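Local coordinates for protein dihydropyrimidinase (Brevibacillus agri, PDB 3SFW) that probably catalyses the hydrolytic opening of dihydropyrimidine rings at a two-zinc centre held in an amidohydrolase barrel, at residues A[170-173]-A[174-178]; A[226-230]-A[231-235]; A[369-372]-A[373-377]; A[219-222]-A[223-227]; A[97-101]-A[102-106]. All coordinates share one frame; numbering follows the deposited sequence.

Interaction 1. Residues A[170-173]-A[174-178]; sequences LIRA and KELGA
Ala173 O gathers three backbone N-H groups as helix 163-176 runs out. Ala178 N makes the straight bond, 2.8 Å from Ala173 O with an N-H...O angle of 161°; Gly177 N and Leu176 N add weak, bent ones. The chain can turn back onto this single carbonyl because Gly177 takes a positive phi, where a CB would jam against the carbonyl oxygen of the residue before. The turn also lays Ala178 CB against Ala173 CB, 3.8 Å away, a small apolar contact over the buried side of the helix end.

On the outer side Arg172 reaches forward along the last turn. Its chain leaves with CG anti to the backbone N (chi1 -178°) and then bends at chi2, bringing the guanidinium over the next turn. There Arg172 NH2 meets Glu175 OE2 at 2.9 Å in a salt bridge. It is a single-pronged bond: the carboxylate plane stands 72° from the guanidinium plane, and OE2 lies a little out of the latter. Leu176 CD1 comes over one face of the guanidinium, 3.6 Å from Arg172 NE and set toward the rim. Arg172 NE also donates to Leu134 O, and Leu137 of helix 131-142 packs on the same side chain.

Lys174 points elsewhere, its NZ held by Asp232 through both the backbone O and the carboxylate. With an anion at its edge, a methyl over one face and a carbonyl taking NE, the guanidinium of Arg172 is fixed in rotation, and its charge is probably balanced in part by Glu175.

Interaction 2. Residues A[226-230]-A[231-235]; sequences ALTAL and ADAQL
Thr228 O receives Ala233 N at 3.0 Å in an almost straight bond (172°), while Asp232 N turns back to Ala229 O, also at 3.0 Å; with Asp232 at positive phi, this pair makes a Schellman motif closing helix 214-230. The two bonds differ in approach. Ala233 N comes in tilted from the plane of the Thr228 carbonyl, whereas Asp232 N sits well above the plane of the Ala229 carbonyl and uses no lone pair. One step earlier Ala231 N still keeps its helical bond to Leu227 O, 2.9 Å long, and adds a weak one to Thr228 O.

Thr228 is the side chain on which the reversed chain folds down. With chi1 at -61° OG1 lies beside the backbone N, which leaves CG2 anti to that N and turned to the outgoing chain, where it lies 3.5 Å from Ala233 O. The hydroxyl, on the other branch, is bonded to Ala224 O one turn back. From there Thr228 OG1 also rests against Leu235, with Leu235 CB only 3.3 Å away and both methyls of that leucine close by. Leu235 thus wraps its branched end round the hydroxyl, the two side chains meeting at a slant, and a buried polar atom ends up satisfied by its own helix and enclosed by carbon.

Gln234 faces the other way, its NE2 donating to Ala178 O. The chain then enters strand 234-237, whose neighbours 180-182 and 258-263 run parallel to it: this is the alpha-to-beta turn that joins successive beta-alpha units of a TIM barrel, just ahead of the zinc ligand His239.

Interaction 3. Residues A[369-372]-A[373-377]; sequences STKV and AKLFG
Backbone bonds between Ser369-Val372 and Ala373-Phe376 follow the regular i to i+4 pattern: Ala373 N reaches Ser369 O at 2.9 Å, and Lys374, Leu375 and Phe376 N repeat the bond to Thr370, Lys371 and Val372 O. Val372 O also sits at the edge of the Phe376 ring, near its plane, 3.4 Å from Phe376 CD2. At Gly377 the phi turns positive and the helix closes.

Apolar contacts lie along two flanks. Val372 CG1 stands 4.0 Å from Phe376 CD2, the valine touching the rim of the ring at a slant. Farther out, Phe376 meets Tyr236 edge-to-face, and Pro57 touches both Val372 and Phe376. On the other flank Lys374 runs fully extended beyond CG, alongside Thr370 and pointing the same way, with Lys374 CE 3.8 Å from Thr370 CG2.

The charged ends have partners elsewhere. Lys371 curls through three successive bends to a salt bridge with Asp366; its NZ is 5.7 Å from Lys374 NZ. Lys374 makes a cation-pi contact with Phe379 and a weak hydrogen bond to Ser14 O of the third subunit. A serine in place of Lys374 would strip the methyl of Thr370 of its aliphatic neighbour and would probably leave the ring of Phe379 without its cation.

Gly377, at positive phi with two bonds back into the last turn, ends the helix in a Schellman motif. Helix 361-376 packs on strands 49-59 and 311-312, which lead to His58, His60 and Asp315 of the zinc site, consistent with the last helix of a TIM barrel closing against its first strand.

Interaction 4. Residues A[219-222]-A[223-227]; sequences EATG and RAIAL
Glu219 and Arg223, one helical turn apart, form a two-pronged salt bridge. Arg223 grips side-on: NE bonds to Glu219 OE2 at 2.9 Å while NH1 bonds to Glu219 OE1 at 2.8 Å. Both bonds are nearly straight (173°), both oxygens use their syn lone pairs, and the carboxylate and guanidinium lie within 7° of one plane. Bends at chi2 of Glu219 (-77°) and chi3 of Arg223 swing the two groups into line beside the helix. Each has a further partner, Asn186 ND2 on Glu219 OE1 and Asp163 OD1 on Arg223 NH2.

Main-chain bonds of the helix run beneath, among them Arg223 N to Glu219 O and Ala226 N to Gly222 O, each 2.9 Å.

Apolar packing occupies another side. Thr221 CG2 lies 3.9 Å from Ile225 CD1, the two side chains parallel and pointing the same way toward helix 243-254, while the threonine hydroxyl bonds back to Glu217 O.

Glu219 and Arg223 also pack on Arg223 and Glu219 of the second subunit, so the pair sits in an interface. Flat, doubly bonded and buried, the carboxylate and guanidinium probably remain ionised and neutralise one another, with Asp163 adding negative charge beyond the arginine.

Interaction 5. Residues A[97-101]-A[102-106]; sequences KGESL and HSAIA
Ser100 turns its hydroxyl back over the first turn of helix 101-112 and caps it: OG accepts from Ser103 N at 2.9 Å. With chi1 at 80°, OG lies between the backbone N and the carbonyl carbon, which aims it at that N-H. The hydroxyl of Ser103 appears to donate to Ser100 O, but Ser103 OG is modelled too close to Glu99, so this bond is doubtful. A water accepts from Ser100 N at 3.0 Å.

Glu99 comes in from the loop, CG anti to the backbone N (chi1 177°) and the chain extended, and places OE1 3.8 Å from Ala104 CB. OE1 also accepts from Ser96 N. An alanine at Glu99 would remove this carboxylate, probably leaving the Ser96 N-H without its acceptor and taking one neighbour from the methyl of Ala104.

Farther round, Ile105 CG1 lies against Leu101 O, 3.3 Å away, and Ile105 N donates to the same oxygen.

The N-H groups at the helix start are shared out: Ser103 N to Ser100, Leu101 N and His102 N to Glu136. Negative charge from Glu99 and Glu136 beside this positive helix end is likely to be stabilising.

In the fold
Interactions 2 and 4 follow each other on helix 214-230, sharing Ala226 and Leu227, and both border the second subunit. Interaction 1 lies alongside, its centre 10 Å from that of interaction 2: Lys174 NZ meets Asp232 OD2 at 3.2 Å in a salt bridge, and Leu170 packs from helix 163-176 onto helix 214-230. Interaction 5 is more remote, 19 Å from interaction 1 between centres, yet both rest on helix 131-142, sharing Leu137. Interaction 3 touches none of the others and borders the third subunit instead. The zinc ions lie beyond direct contact: the side chains of Phe376 and Ala220 are about 11 Å from one, and that of Leu235 about 13 Å.

Interaction 1. Residues A[170-173]-A[174-178]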
loop_
_atom_site.group_PDB
_atom_site.type_symbol
_atom_site.label_atom_id
_atom_site.label_comp_id
_atom_site.label_asym_id
_atom_site.label_seq_id
_atom_site.Cartn_x
_atom_site.Cartn_y
_atom_site.Cartn_z
ATOM N N LEU A 170 20.024 0.034 -18.118
ATOM C CA LEU A 170 18.556 0.206 -18.368
ATOM C C LEU A 170 18.279 1.285 -19.422
ATOM O O LEU A 170 17.445 1.085 -20.322
ATOM C CB LEU A 170 17.814 0.565 -17.070
ATOM C CG LEU A 170 17.623 -0.620 -16.094
ATOM C CD1 LEU A 170 17.431 -0.043 -14.642
ATOM C CD2 LEU A 170 16.403 -1.486 -16.539
ATOM N N ILE A 171 19.051 2.369 -19.361
ATOM C CA ILE A 171 18.901 3.454 -20.342
ATOM C C ILE A 171 19.262 2.966 -21.725
ATOM O O ILE A 171 18.540 3.195 -22.696
ATOM C CB ILE A 171 19.743 4.675 -19.961
ATOM C CG1 ILE A 171 19.104 5.323 -18.717
ATOM C CG2 ILE A 171 19.749 5.714 -21.086
ATOM C CD1 ILE A 171 19.890 6.360 -18.132
ATOM N N ARG A 172 20.387 2.292 -21.811
ATOM C CA ARG A 172 20.848 1.763 -23.098
ATOM C C ARG A 172 19.896 0.695 -23.612
ATOM O O ARG A 172 19.648 0.599 -24.813
ATOM C CB ARG A 172 22.255 1.209 -22.929
ATOM C CG ARG A 172 22.851 0.677 -24.262
ATOM C CD ARG A 172 22.897 1.799 -25.341
ATOM N NE ARG A 172 23.876 1.474 -26.400
ATOM C CZ ARG A 172 23.806 1.886 -27.678
ATOM N NH1 ARG A 172 24.731 1.470 -28.546
ATOM N NH2 ARG A 172 22.825 2.683 -28.101
ATOM N N ALA A 173 19.448 -0.193 -22.725
ATOM C CA ALA A 173 18.471 -1.215 -23.107
ATOM C C ALA A 173 17.178 -0.615 -23.663
ATOM O O ALA A 173 16.602 -1.167 -24.605
ATOM C CB ALA A 173 18.158 -2.166 -21.889
ATOM N N LYS A 174 16.678 0.450 -23.048
ATOM C CA LYS A 174 15.489 1.090 -23.589
ATOM C C LYS A 174 15.763 1.590 -25.010
ATOM O O LYS A 174 14.932 1.420 -25.905
ATOM C CB LYS A 174 15.025 2.256 -22.736
ATOM C CG LYS A 174 13.698 2.811 -23.310
ATOM C CD LYS A 174 13.503 4.270 -23.036
ATOM C CE LYS A 174 12.146 4.776 -23.648
ATOM N NZ LYS A 174 11.002 3.842 -23.361
ATOM N N GLU A 175 16.948 2.161 -25.215
ATOM C CA GLU A 175 17.289 2.688 -26.559
ATOM C C GLU A 175 17.293 1.546 -27.590
ATOM O O GLU A 175 16.934 1.770 -28.743
ATOM C CB GLU A 175 18.700 3.295 -26.562
ATOM C CG GLU A 175 18.895 4.569 -25.778
ATOM C CD GLU A 175 20.361 5.039 -25.796
ATOM O OE1 GLU A 175 20.717 5.891 -24.943
ATOM O OE2 GLU A 175 21.172 4.504 -26.603
ATOM N N LEU A 176 17.789 0.364 -27.201
ATOM C CA LEU A 176 18.083 -0.709 -28.156
ATOM C C LEU A 176 16.973 -1.733 -28.241
ATOM O O LEU A 176 16.921 -2.511 -29.208
ATOM C CB LEU A 176 19.390 -1.445 -27.780
ATOM C CG LEU A 176 20.673 -0.578 -27.881
ATOM C CD1 LEU A 176 21.844 -1.403 -27.308
ATOM C CD2 LEU A 176 20.969 -0.227 -29.342
ATOM N N GLY A 177 16.009 -1.650 -27.324
ATOM C CA GLY A 177 14.961 -2.644 -27.268
ATOM C C GLY A 177 15.385 -3.946 -26.570
ATOM O O GLY A 177 15.028 -5.040 -27.016
ATOM N N ALA A 178 16.174 -3.825 -25.499
ATOM C CA ALA A 178 16.510 -5.005 -24.711
ATOM C C ALA A 178 15.717 -5.016 -23.424
ATOM O O ALA A 178 15.420 -3.960 -22.857
ATOM C CB ALA A 178 18.037 -5.046 -24.383
#

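Interaction 2. Residues A[226-230]-A[231-235]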
loop_
_atom_site.group_PDB
_atom_site.type_symbol
_atom_site.label_atom_id
_atom_site.label_comp_id
_atom_site.label_asym_id
_atom_site.label_seq_id
_atom_site.Cartn_x
_atom_site.Cartn_y
_atom_site.Cartn_z
ATOM N N ALA A 226 12.796 1.054 -9.187
ATOM C CA ALA A 226 12.867 2.510 -9.217
ATOM C C ALA A 226 13.756 3.001 -10.367
ATOM O O ALA A 226 13.413 3.970 -11.076
ATOM C CB ALA A 226 13.434 3.048 -7.873
ATOM N N LEU A 227 14.886 2.339 -10.561
ATOM C CA LEU A 227 15.820 2.752 -11.608
ATOM C C LEU A 227 15.199 2.462 -12.970
ATOM O O LEU A 227 15.349 3.247 -13.904
ATOM C CB LEU A 227 17.139 1.952 -11.458
ATOM C CG LEU A 227 18.251 2.674 -10.668
ATOM C CD1 LEU A 227 17.750 3.177 -9.304
ATOM C CD2 LEU A 227 19.421 1.727 -10.507
ATOM N N THR A 228 14.434 1.382 -13.071
ATOM C CA THR A 228 13.690 1.098 -14.302
ATOM C C THR A 228 12.660 2.199 -14.613
ATOM O O THR A 228 12.596 2.654 -15.735
ATOM C CB THR A 228 12.962 -0.287 -14.261
ATOM O OG1 THR A 228 13.950 -1.307 -14.105
ATOM C CG2 THR A 228 12.199 -0.536 -15.544
ATOM N N ALA A 229 11.855 2.617 -13.625
ATOM C CA ALA A 229 10.927 3.715 -13.844
ATOM C C ALA A 229 11.648 5.018 -14.258
ATOM O O ALA A 229 11.197 5.694 -15.162
ATOM C CB ALA A 229 10.093 3.963 -12.544
ATOM N N LEU A 230 12.758 5.333 -13.590
ATOM C CA LEU A 230 13.610 6.552 -13.873
ATOM C C LEU A 230 14.236 6.504 -15.283
ATOM O O LEU A 230 14.434 7.545 -15.924
ATOM C CB LEU A 230 14.729 6.629 -12.835
ATOM C CG LEU A 230 14.243 7.140 -11.446
ATOM C CD1 LEU A 230 15.253 6.787 -10.342
ATOM C CD2 LEU A 230 14.056 8.629 -11.519
ATOM N N ALA A 231 14.416 5.292 -15.805
ATOM C CA ALA A 231 14.877 5.106 -17.177
ATOM C C ALA A 231 13.753 4.925 -18.201
ATOM O O ALA A 231 14.039 4.746 -19.408
ATOM C CB ALA A 231 15.858 3.896 -17.253
ATOM N N ASP A 232 12.514 4.778 -17.723
ATOM C CA ASP A 232 11.386 4.379 -18.572
ATOM C C ASP A 232 11.635 3.064 -19.348
ATOM O O ASP A 232 11.295 2.940 -20.538
ATOM C CB ASP A 232 11.044 5.506 -19.554
ATOM C CG ASP A 232 9.716 5.288 -20.246
ATOM O OD1 ASP A 232 8.864 4.582 -19.693
ATOM O OD2 ASP A 232 9.507 5.849 -21.344
ATOM N N ALA A 233 12.267 2.115 -18.684
ATOM C CA ALA A 233 12.798 0.929 -19.377
ATOM C C ALA A 233 11.915 -0.288 -19.069
ATOM O O ALA A 233 10.745 -0.140 -18.676
ATOM C CB ALA A 233 14.245 0.692 -18.937
ATOM N N GLN A 234 12.427 -1.494 -19.324
ATOM C CA GLN A 234 11.629 -2.694 -18.998
ATOM C C GLN A 234 12.497 -3.674 -18.211
ATOM O O GLN A 234 13.672 -3.848 -18.526
ATOM C CB GLN A 234 11.069 -3.367 -20.260
ATOM C CG GLN A 234 12.110 -3.518 -21.433
ATOM C CD GLN A 234 12.015 -2.338 -22.439
ATOM O OE1 GLN A 234 11.034 -1.593 -22.462
ATOM N NE2 GLN A 234 13.068 -2.144 -23.232
ATOM N N LEU A 235 11.928 -4.267 -17.149
ATOM C CA LEU A 235 12.713 -4.994 -16.156
ATOM C C LEU A 235 12.111 -6.365 -15.992
ATOM O O LEU A 235 10.883 -6.507 -15.980
ATOM C CB LEU A 235 12.632 -4.274 -14.780
ATOM C CG LEU A 235 13.415 -4.977 -13.637
ATOM C CD1 LEU A 235 14.959 -4.729 -13.869
ATOM C CD2 LEU A 235 13.016 -4.332 -12.305
#

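Interaction 3. Residues A[369-372]-A[373-377]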
loop_
_atom_site.group_PDB
_atom_site.type_symbol
_atom_site.label_atom_id
_atom_site.label_comp_id
_atom_site.label_asym_id
_atom_site.label_seq_id
_atom_site.Cartn_x
_atom_site.Cartn_y
_atom_site.Cartn_z
ATOM N N SER A 369 5.925 -21.532 -21.070
ATOM C CA SER A 369 6.240 -21.571 -22.485
ATOM C C SER A 369 5.879 -20.252 -23.209
ATOM O O SER A 369 6.777 -19.491 -23.648
ATOM C CB SER A 369 5.506 -22.749 -23.132
ATOM O OG SER A 369 5.917 -22.878 -24.443
ATOM N N THR A 370 4.601 -19.944 -23.301
ATOM C CA THR A 370 4.191 -18.863 -24.233
ATOM C C THR A 370 4.629 -17.477 -23.769
ATOM O O THR A 370 5.220 -16.693 -24.537
ATOM C CB THR A 370 2.673 -18.862 -24.395
ATOM O OG1 THR A 370 2.214 -20.194 -24.685
ATOM C CG2 THR A 370 2.221 -17.835 -25.490
ATOM N N LYS A 371 4.388 -17.159 -22.496
ATOM C CA LYS A 371 4.791 -15.830 -21.978
ATOM C C LYS A 371 6.340 -15.687 -21.943
ATOM O O LYS A 371 6.903 -14.588 -22.079
ATOM C CB LYS A 371 4.146 -15.556 -20.600
ATOM C CG LYS A 371 4.143 -14.073 -20.191
ATOM C CD LYS A 371 3.455 -13.180 -21.288
ATOM C CE LYS A 371 2.034 -13.560 -21.676
ATOM N NZ LYS A 371 1.151 -13.704 -20.474
ATOM N N VAL A 372 7.014 -16.806 -21.766
ATOM C CA VAL A 372 8.471 -16.803 -21.810
ATOM C C VAL A 372 8.931 -16.472 -23.252
ATOM O O VAL A 372 9.760 -15.592 -23.444
ATOM C CB VAL A 372 9.032 -18.219 -21.488
ATOM C CG1 VAL A 372 10.583 -18.219 -21.621
ATOM C CG2 VAL A 372 8.607 -18.681 -20.051
ATOM N N ALA A 373 8.309 -17.090 -24.274
ATOM C CA ALA A 373 8.707 -16.758 -25.664
ATOM C C ALA A 373 8.463 -15.277 -25.954
ATOM O O ALA A 373 9.254 -14.619 -26.614
ATOM C CB ALA A 373 7.904 -17.629 -26.690
ATOM N N LYS A 374 7.346 -14.764 -25.472
ATOM C CA LYS A 374 6.974 -13.399 -25.766
ATOM C C LYS A 374 7.941 -12.358 -25.095
ATOM O O LYS A 374 8.439 -11.428 -25.745
ATOM C CB LYS A 374 5.534 -13.185 -25.302
ATOM C CG LYS A 374 4.529 -13.850 -26.281
ATOM C CD LYS A 374 3.140 -13.855 -25.700
ATOM C CE LYS A 374 2.132 -14.320 -26.795
ATOM N NZ LYS A 374 0.796 -14.152 -26.168
ATOM N N LEU A 375 8.291 -12.595 -23.838
ATOM C CA LEU A 375 9.155 -11.654 -23.124
ATOM C C LEU A 375 10.581 -11.732 -23.665
ATOM O O LEU A 375 11.321 -10.780 -23.543
ATOM C CB LEU A 375 9.178 -11.965 -21.615
ATOM C CG LEU A 375 7.877 -11.518 -20.931
ATOM C CD1 LEU A 375 7.800 -12.028 -19.434
ATOM C CD2 LEU A 375 7.782 -9.982 -21.003
ATOM N N PHE A 376 10.970 -12.907 -24.177
ATOM C CA PHE A 376 12.355 -13.125 -24.636
ATOM C C PHE A 376 12.510 -13.163 -26.162
ATOM O O PHE A 376 13.581 -13.468 -26.677
ATOM C CB PHE A 376 12.919 -14.391 -23.964
ATOM C CG PHE A 376 13.199 -14.156 -22.499
ATOM C CD1 PHE A 376 14.245 -13.314 -22.127
ATOM C CD2 PHE A 376 12.321 -14.620 -21.514
ATOM C CE1 PHE A 376 14.468 -13.001 -20.768
ATOM C CE2 PHE A 376 12.574 -14.375 -20.152
ATOM C CZ PHE A 376 13.593 -13.491 -19.777
ATOM N N GLY A 377 11.480 -12.722 -26.872
ATOM C CA GLY A 377 11.668 -12.415 -28.333
ATOM C C GLY A 377 11.776 -13.670 -29.192
ATOM O O GLY A 377 12.506 -13.699 -30.202
#

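Interaction 4. Residues A[219-222]-A[223-227]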
loop_
_atom_site.group_PDB
_atom_site.type_symbol
_atom_site.label_atom_id
_atom_site.label_comp_id
_atom_site.label_asym_id
_atom_site.label_seq_id
_atom_site.Cartn_x
_atom_site.Cartn_y
_atom_site.Cartn_z
ATOM N N GLU A 219 14.586 -5.201 -0.896
ATOM C CA GLU A 219 15.243 -3.906 -1.135
ATOM C C GLU A 219 15.829 -3.799 -2.556
ATOM O O GLU A 219 15.562 -2.843 -3.288
ATOM C CB GLU A 219 16.360 -3.655 -0.117
ATOM C CG GLU A 219 17.011 -2.241 -0.261
ATOM C CD GLU A 219 17.980 -2.156 -1.425
ATOM O OE1 GLU A 219 18.790 -3.101 -1.630
ATOM O OE2 GLU A 219 17.855 -1.155 -2.195
ATOM N N ALA A 220 16.536 -4.827 -2.974
ATOM C CA ALA A 220 17.178 -4.765 -4.301
ATOM C C ALA A 220 16.122 -4.816 -5.398
ATOM O O ALA A 220 16.291 -4.216 -6.466
ATOM C CB ALA A 220 18.193 -5.909 -4.453
ATOM N N THR A 221 15.048 -5.585 -5.161
ATOM C CA THR A 221 13.927 -5.589 -6.135
ATOM C C THR A 221 13.394 -4.170 -6.269
ATOM O O THR A 221 13.172 -3.670 -7.389
ATOM C CB THR A 221 12.798 -6.576 -5.671
ATOM O OG1 THR A 221 13.366 -7.892 -5.601
ATOM C CG2 THR A 221 11.652 -6.550 -6.663
ATOM N N GLY A 222 13.098 -3.525 -5.139
ATOM C CA GLY A 222 12.569 -2.152 -5.210
ATOM C C GLY A 222 13.524 -1.164 -5.888
ATOM O O GLY A 222 13.081 -0.230 -6.568
ATOM N N ARG A 223 14.814 -1.332 -5.614
ATOM C CA ARG A 223 15.839 -0.463 -6.211
ATOM C C ARG A 223 15.867 -0.669 -7.720
ATOM O O ARG A 223 15.881 0.311 -8.489
ATOM C CB ARG A 223 17.208 -0.751 -5.598
ATOM C CG ARG A 223 18.361 0.049 -6.257
ATOM C CD ARG A 223 19.497 0.238 -5.227
ATOM N NE ARG A 223 19.687 -0.961 -4.393
ATOM C CZ ARG A 223 20.562 -1.932 -4.624
ATOM N NH1 ARG A 223 20.556 -3.020 -3.858
ATOM N NH2 ARG A 223 21.505 -1.772 -5.571
ATOM N N ALA A 224 15.848 -1.927 -8.161
ATOM C CA ALA A 224 15.882 -2.159 -9.619
ATOM C C ALA A 224 14.607 -1.576 -10.263
ATOM O O ALA A 224 14.655 -0.979 -11.356
ATOM C CB ALA A 224 16.005 -3.646 -9.896
ATOM N N ILE A 225 13.485 -1.664 -9.549
ATOM C CA ILE A 225 12.223 -1.158 -10.076
ATOM C C ILE A 225 12.250 0.377 -10.189
ATOM O O ILE A 225 11.875 0.928 -11.218
ATOM C CB ILE A 225 11.039 -1.583 -9.166
ATOM C CG1 ILE A 225 10.675 -3.026 -9.478
ATOM C CG2 ILE A 225 9.855 -0.595 -9.333
ATOM C CD1 ILE A 225 9.776 -3.669 -8.425
ATOM N N ALA A 226 12.796 1.054 -9.187
ATOM C CA ALA A 226 12.867 2.510 -9.217
ATOM C C ALA A 226 13.756 3.001 -10.367
ATOM O O ALA A 226 13.413 3.970 -11.076
ATOM C CB ALA A 226 13.434 3.048 -7.873
ATOM N N LEU A 227 14.886 2.339 -10.561
ATOM C CA LEU A 227 15.820 2.752 -11.608
ATOM C C LEU A 227 15.199 2.462 -12.970
ATOM O O LEU A 227 15.349 3.247 -13.904
ATOM C CB LEU A 227 17.139 1.952 -11.458
ATOM C CG LEU A 227 18.251 2.674 -10.668
ATOM C CD1 LEU A 227 17.750 3.177 -9.304
ATOM C CD2 LEU A 227 19.421 1.727 -10.507
#

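Interaction 5. Residues A[97-101]-A[102-106]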
loop_
_atom_site.group_PDB
_atom_site.type_symbol
_atom_site.label_atom_id
_atom_site.label_comp_id
_atom_site.label_asym_id
_atom_site.label_seq_id
_atom_site.Cartn_x
_atom_site.Cartn_y
_atom_site.Cartn_z
ATOM N N LYS A 97 35.023 -8.051 -16.426
ATOM C CA LYS A 97 35.435 -6.682 -16.749
ATOM C C LYS A 97 36.697 -6.692 -17.574
ATOM O O LYS A 97 37.536 -7.579 -17.432
ATOM C CB LYS A 97 35.646 -5.859 -15.490
ATOM C CG LYS A 97 34.370 -5.485 -14.800
ATOM C CD LYS A 97 34.667 -4.992 -13.419
ATOM C CE LYS A 97 33.542 -5.347 -12.473
ATOM N NZ LYS A 97 33.543 -4.411 -11.322
ATOM N N GLY A 98 36.789 -5.746 -18.501
ATOM C CA GLY A 98 37.951 -5.653 -19.370
ATOM C C GLY A 98 37.970 -6.624 -20.535
ATOM O O GLY A 98 38.840 -6.524 -21.390
ATOM N N GLU A 99 37.049 -7.596 -20.549
ATOM C CA GLU A 99 36.917 -8.533 -21.683
ATOM C C GLU A 99 35.770 -8.034 -22.594
ATOM O O GLU A 99 34.757 -7.533 -22.094
ATOM C CB GLU A 99 36.603 -9.947 -21.150
ATOM C CG GLU A 99 36.369 -11.003 -22.238
ATOM C CD GLU A 99 35.422 -12.177 -21.820
ATOM O OE1 GLU A 99 34.593 -12.007 -20.872
ATOM O OE2 GLU A 99 35.455 -13.231 -22.525
ATOM N N SER A 100 35.935 -8.106 -23.910
ATOM C CA SER A 100 34.823 -7.673 -24.780
ATOM C C SER A 100 33.605 -8.556 -24.540
ATOM O O SER A 100 33.731 -9.750 -24.213
ATOM C CB SER A 100 35.205 -7.700 -26.232
ATOM O OG SER A 100 35.134 -8.998 -26.777
ATOM N N LEU A 101 32.430 -7.985 -24.744
ATOM C CA LEU A 101 31.188 -8.764 -24.690
ATOM C C LEU A 101 31.217 -9.830 -25.773
ATOM O O LEU A 101 30.714 -10.920 -25.581
ATOM C CB LEU A 101 29.979 -7.845 -24.922
ATOM C CG LEU A 101 29.805 -6.677 -23.935
ATOM C CD1 LEU A 101 28.580 -5.861 -24.313
ATOM C CD2 LEU A 101 29.680 -7.215 -22.479
ATOM N N HIS A 102 31.738 -9.494 -26.962
ATOM C CA HIS A 102 31.674 -10.435 -28.061
ATOM C C HIS A 102 32.539 -11.658 -27.843
ATOM O O HIS A 102 32.211 -12.717 -28.335
ATOM C CB HIS A 102 32.038 -9.779 -29.415
ATOM C CG HIS A 102 30.966 -8.855 -29.961
ATOM N ND1 HIS A 102 30.085 -9.220 -30.964
ATOM C CD2 HIS A 102 30.594 -7.609 -29.573
ATOM C CE1 HIS A 102 29.274 -8.199 -31.228
ATOM N NE2 HIS A 102 29.608 -7.191 -30.439
ATOM N N SER A 103 33.640 -11.507 -27.106
ATOM C CA SER A 103 34.478 -12.663 -26.804
ATOM C C SER A 103 33.732 -13.629 -25.896
ATOM O O SER A 103 33.840 -14.806 -26.048
ATOM C CB SER A 103 35.838 -12.270 -26.200
ATOM O OG SER A 103 35.678 -11.585 -24.975
ATOM N N ALA A 104 32.971 -13.101 -24.957
ATOM C CA ALA A 104 32.217 -13.989 -24.027
ATOM C C ALA A 104 31.144 -14.711 -24.838
ATOM O O ALA A 104 30.923 -15.924 -24.665
ATOM C CB ALA A 104 31.597 -13.142 -22.888
ATOM N N ILE A 105 30.465 -13.976 -25.728
ATOM C CA ILE A 105 29.473 -14.597 -26.616
ATOM C C ILE A 105 30.052 -15.741 -27.466
ATOM O O ILE A 105 29.458 -16.839 -27.590
ATOM C CB ILE A 105 28.776 -13.501 -27.523
ATOM C CG1 ILE A 105 28.046 -12.495 -26.615
ATOM C CG2 ILE A 105 27.892 -14.164 -28.620
ATOM C CD1 ILE A 105 27.648 -11.157 -27.355
ATOM N N ALA A 106 31.259 -15.535 -27.994
ATOM C CA ALA A 106 31.907 -16.622 -28.761
ATOM C C ALA A 106 32.204 -17.852 -27.891
ATOM O O ALA A 106 32.001 -19.021 -28.328
ATOM C CB ALA A 106 33.210 -16.085 -29.435
HETATM O O HOH W 1 38.355 -9.346 -25.139
#